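Local coordinates for protein ascorbate-specific PTS system EIIA component (Streptococcus pyogenes serotype M1, PDB 2OQT) that probably serves as the cytoplasmic IIA component of a phosphoenolpyruvate-dependent phosphotransferase system that takes up and phosphorylates ascorbate, at residues I14-S19 / L83-K88; N79-I84 / V100-A105. All coordinates share one frame; numbering follows the deposited sequence.

Contact 1: I14-S19 / L83-K88; sequences IRLGLS and LITLTK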
# COMPACT_ATOMS: atom_id res chain seq x y z
N ILE A 14 -7.89 -3.30 4.47
CA ILE A 14 -7.99 -1.88 4.67
C ILE A 14 -7.89 -1.57 6.17
O ILE A 14 -8.52 -2.24 6.99
CB ILE A 14 -9.25 -1.33 3.99
CG1 ILE A 14 -9.43 -2.00 2.60
CG2 ILE A 14 -9.21 0.23 3.92
CD1 ILE A 14 -10.02 -1.16 1.49
N ARG A 15 -7.03 -0.61 6.51
CA ARG A 15 -7.00 0.00 7.83
C ARG A 15 -7.07 1.49 7.68
O ARG A 15 -6.55 2.09 6.73
CB ARG A 15 -5.78 -0.32 8.65
CG ARG A 15 -5.51 -1.78 8.83
CD ARG A 15 -6.43 -2.51 9.76
NE ARG A 15 -6.06 -3.92 9.74
CZ ARG A 15 -6.54 -4.81 8.88
NH1 ARG A 15 -7.46 -4.46 7.98
NH2 ARG A 15 -6.12 -6.07 8.94
N LEU A 16 -7.73 2.09 8.66
CA LEU A 16 -8.17 3.46 8.54
C LEU A 16 -7.70 4.26 9.74
O LEU A 16 -7.94 3.88 10.89
CB LEU A 16 -9.69 3.47 8.38
CG LEU A 16 -10.09 3.42 6.91
CD1 LEU A 16 -11.52 3.01 6.77
CD2 LEU A 16 -9.85 4.80 6.29
N GLY A 17 -6.99 5.36 9.44
CA GLY A 17 -6.62 6.36 10.44
C GLY A 17 -5.73 5.80 11.50
O GLY A 17 -6.02 5.88 12.68
N LEU A 18 -4.63 5.19 11.08
CA LEU A 18 -3.63 4.72 12.03
C LEU A 18 -2.62 5.85 12.28
O LEU A 18 -2.69 6.89 11.63
CB LEU A 18 -2.95 3.45 11.52
CG LEU A 18 -3.78 2.29 10.98
CD1 LEU A 18 -2.83 1.38 10.22
CD2 LEU A 18 -4.50 1.52 12.07
N SER A 19 -1.69 5.65 13.20
CA SER A 19 -0.73 6.70 13.57
C SER A 19 0.70 6.16 13.57
O SER A 19 0.97 5.11 14.15
CB SER A 19 -1.04 7.30 14.97
OG SER A 19 -2.41 7.17 15.38
N LEU A 83 -4.12 -1.69 2.30
CA LEU A 83 -4.35 -0.23 2.20
C LEU A 83 -4.58 0.41 3.54
O LEU A 83 -5.58 0.14 4.22
CB LEU A 83 -5.49 0.12 1.24
CG LEU A 83 -6.00 1.55 1.01
CD1 LEU A 83 -5.04 2.61 1.36
CD2 LEU A 83 -6.38 1.75 -0.47
N ILE A 84 -3.66 1.28 3.91
CA ILE A 84 -3.75 1.96 5.18
C ILE A 84 -3.71 3.49 5.01
O ILE A 84 -3.31 4.02 3.97
CB ILE A 84 -2.76 1.41 6.27
CG1 ILE A 84 -1.33 1.93 6.06
CG2 ILE A 84 -2.79 -0.11 6.29
CD1 ILE A 84 -0.55 2.19 7.34
N THR A 85 -4.16 4.17 6.04
CA THR A 85 -4.48 5.58 5.97
C THR A 85 -3.95 6.10 7.27
O THR A 85 -4.13 5.48 8.31
CB THR A 85 -6.04 5.75 5.75
OG1 THR A 85 -6.30 6.20 4.40
CG2 THR A 85 -6.72 6.67 6.79
N LEU A 86 -3.20 7.19 7.19
CA LEU A 86 -2.57 7.78 8.34
C LEU A 86 -3.28 9.06 8.68
O LEU A 86 -3.63 9.84 7.80
CB LEU A 86 -1.11 8.10 8.07
CG LEU A 86 -0.18 6.89 7.99
CD1 LEU A 86 1.28 7.31 7.64
CD2 LEU A 86 -0.23 6.02 9.25
N THR A 87 -3.49 9.22 9.98
CA THR A 87 -3.85 10.45 10.64
C THR A 87 -2.96 11.64 10.23
O THR A 87 -3.44 12.68 9.72
CB THR A 87 -3.72 10.20 12.15
OG1 THR A 87 -4.99 9.77 12.66
CG2 THR A 87 -3.19 11.42 12.90
N LYS A 88 -1.65 11.48 10.46
CA LYS A 88 -0.69 12.56 10.20
C LYS A 88 0.40 12.05 9.25
O LYS A 88 0.98 10.98 9.50
CB LYS A 88 -0.07 13.01 11.53
CG LYS A 88 0.39 14.47 11.61
CD LYS A 88 1.62 14.62 12.56
CE LYS A 88 1.28 14.43 14.08
NZ LYS A 88 0.71 13.08 14.44

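Contact 2: N79-I84 / V100-A105; sequences NAFALI and VLLTLA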
# COMPACT_ATOMS: atom_id res chain seq x y z
N ASN A 79 -0.24 -13.39 -3.75
CA ASN A 79 -0.48 -12.02 -4.21
C ASN A 79 -1.61 -11.34 -3.43
O ASN A 79 -2.70 -11.94 -3.18
CB ASN A 79 -0.72 -11.93 -5.72
CG ASN A 79 0.37 -12.61 -6.56
OD1 ASN A 79 0.08 -13.05 -7.66
ND2 ASN A 79 1.61 -12.73 -6.05
N ALA A 80 -1.33 -10.11 -3.02
CA ALA A 80 -2.19 -9.38 -2.09
C ALA A 80 -1.86 -7.92 -2.20
O ALA A 80 -0.78 -7.55 -2.67
CB ALA A 80 -1.93 -9.84 -0.66
N PHE A 81 -2.85 -7.12 -1.81
CA PHE A 81 -2.73 -5.71 -1.59
C PHE A 81 -3.23 -5.47 -0.18
O PHE A 81 -4.13 -6.19 0.29
CB PHE A 81 -3.62 -4.89 -2.51
CG PHE A 81 -3.16 -4.81 -3.96
CD1 PHE A 81 -2.02 -4.06 -4.32
CD2 PHE A 81 -3.91 -5.44 -4.97
CE1 PHE A 81 -1.63 -3.97 -5.69
CE2 PHE A 81 -3.53 -5.36 -6.33
CZ PHE A 81 -2.38 -4.61 -6.69
N ALA A 82 -2.68 -4.43 0.44
CA ALA A 82 -3.17 -3.87 1.67
C ALA A 82 -3.34 -2.36 1.44
O ALA A 82 -2.82 -1.83 0.46
CB ALA A 82 -2.23 -4.20 2.83
N LEU A 83 -4.12 -1.69 2.30
CA LEU A 83 -4.35 -0.23 2.20
C LEU A 83 -4.58 0.41 3.54
O LEU A 83 -5.58 0.14 4.22
CB LEU A 83 -5.49 0.12 1.24
CG LEU A 83 -6.00 1.55 1.01
CD1 LEU A 83 -5.04 2.61 1.36
CD2 LEU A 83 -6.38 1.75 -0.47
N ILE A 84 -3.66 1.28 3.91
CA ILE A 84 -3.75 1.96 5.18
C ILE A 84 -3.71 3.49 5.01
O ILE A 84 -3.31 4.02 3.97
CB ILE A 84 -2.76 1.41 6.27
CG1 ILE A 84 -1.33 1.93 6.06
CG2 ILE A 84 -2.79 -0.11 6.29
CD1 ILE A 84 -0.55 2.19 7.34
N VAL A 100 -0.86 7.95 2.73
CA VAL A 100 -1.48 6.69 2.31
C VAL A 100 -0.48 5.66 1.78
O VAL A 100 0.20 5.88 0.79
CB VAL A 100 -2.62 6.96 1.30
CG1 VAL A 100 -3.34 5.64 0.92
CG2 VAL A 100 -3.61 8.00 1.89
N LEU A 101 -0.45 4.51 2.43
CA LEU A 101 0.38 3.37 2.01
C LEU A 101 -0.45 2.21 1.45
O LEU A 101 -1.28 1.59 2.17
CB LEU A 101 1.24 2.88 3.17
CG LEU A 101 2.21 3.98 3.68
CD1 LEU A 101 1.57 4.85 4.78
CD2 LEU A 101 3.54 3.38 4.14
N LEU A 102 -0.23 1.98 0.15
CA LEU A 102 -0.71 0.79 -0.54
C LEU A 102 0.39 -0.26 -0.77
O LEU A 102 1.01 -0.33 -1.82
CB LEU A 102 -1.32 1.18 -1.89
CG LEU A 102 -2.60 0.41 -2.19
CD1 LEU A 102 -3.53 1.28 -3.01
CD2 LEU A 102 -2.30 -0.88 -2.87
N THR A 103 0.62 -1.07 0.25
CA THR A 103 1.40 -2.29 0.15
C THR A 103 0.99 -3.26 -0.93
O THR A 103 -0.18 -3.59 -1.12
CB THR A 103 1.32 -2.99 1.46
OG1 THR A 103 1.61 -1.98 2.42
CG2 THR A 103 2.33 -4.13 1.56
N LEU A 104 2.02 -3.78 -1.58
CA LEU A 104 1.85 -4.68 -2.68
C LEU A 104 2.70 -5.90 -2.42
O LEU A 104 3.86 -5.75 -2.13
CB LEU A 104 2.39 -3.98 -3.91
CG LEU A 104 2.53 -4.68 -5.25
CD1 LEU A 104 3.28 -3.69 -6.12
CD2 LEU A 104 3.33 -5.88 -5.14
N ALA A 105 2.14 -7.10 -2.52
CA ALA A 105 2.97 -8.32 -2.42
C ALA A 105 2.76 -9.25 -3.59
O ALA A 105 1.61 -9.52 -4.02
CB ALA A 105 2.77 -9.06 -1.08

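Contact 1: I14-S19 / L83-K88
Arg15 N donates to Leu83 O (2.8 Å), and the CA-H of Ile14 leans on the same oxygen, as expected of two parallel strands in step. Beyond Leu16 the pairing shifts by one residue: Leu18 N reaches Thr85 O at 2.8 Å, in the plane of that carbonyl, and Thr87 N closes the far end on Leu18 O at 3.0 Å. One residue is inserted here, and Gly17, with a left-handed backbone (phi 63°), takes the corner; its CA lies 3.7 Å from CG2 of Thr85.

Side chains follow the same plan. CD1 of Leu18 comes across CD1 of Ile84 at about a right angle, 3.8 Å away, while Arg15 lays its CB over CG2 of Ile84 (3.8 Å). The bend of Arg15 at chi2 (-72°) swings its guanidinium back past Ile14, whose carbonyl oxygen accepts from NH1 at 2.7 Å, approached from above the carbonyl plane. Asn12 O takes NH1 as well, and Asp36 lies at long, weak range from NH2.

Leu29 of helix 23-36 covers Leu18 and Ile84; Ile14 and Leu83 face the other way, onto Val142 of helix 139-149 and Leu8 of helix 4-10. A mixed sheet with helices packed on both faces, here at its parallel strand 14-18, is the alpha/beta sandwich of the type 2 EIIA domain.

Contact 2: N79-I84 / V100-A105
Thr103 O takes one hydrogen bond and two C-H contacts from segment 79-84: Ala82 N donates to it at 3.1 Å, the CA-H of Phe81 points at it, and the Phe81 ring turns its CD1 edge to it, the oxygen lying near the ring plane. This is the middle of an antiparallel strand pair in the core of the EIIA alpha/beta sandwich. The register is regular, Ala80 opposite Ala105 and Ile84 opposite Leu101, both as hydrogen-bonded pairs. Ala105 N gives Ala80 O a nearly straight bond (171° at the hydrogen), and Ala80 N answers onto Ala105 O. Between these ends the strand bends at Leu102 and Thr103, leaving Thr103 N 3.5 Å from Ala82 O. CG of Leu102 lies against the same Ala82 O at 3.5 Å.

Phe81, Leu83, Val100, Leu102 and Leu104 form one apolar face. With CG anti to its carbonyl carbon (chi1 -73°), Phe81 sets CD1 3.5 Å from CD2 of Leu102, approaching obliquely, and CE1 near CG of Leu104. Leu83 works with both branches: CD1 meets CG1 of Val100 at 3.5 Å and CD2 meets CD1 of Leu102. Leu4 of helix 4-10 and Ile120 of helix 111-124 close over Phe81 and Leu102.

On the other face Ala82 CB meets Thr103 CB, Ile84 CG1 touches Leu101 CB, and helix 23-36 lies across through Ala30 and Leu34. The two bonds of the Ile84-Leu101 pair differ: Ile84 N to Leu101 O is almost straight at 3.0 Å, whereas Leu101 N reaches Ile84 O at 3.3 Å from 40° above the carbonyl plane.

From the N terminus, the chain lays down strand 14-18 and then runs through helices 23-36 and 42-55 and strand 64-66 before returning as strand 80-86. Contact 1 closes that long loop, which carries two helices. The second loop is short: after strand 80-86 the chain turns through strand 89-91 and comes back antiparallel in 97-105, which contact 2 closes. The two loops follow one another and do not nest, sharing Leu83 and Ile84. Strand 80-86 therefore sits between a parallel and an antiparallel neighbour, and CD1 of Leu86 meets CD1 of Leu101 at 3.8 Å where the contacts touch. Helix 23-36 covers side chains from both.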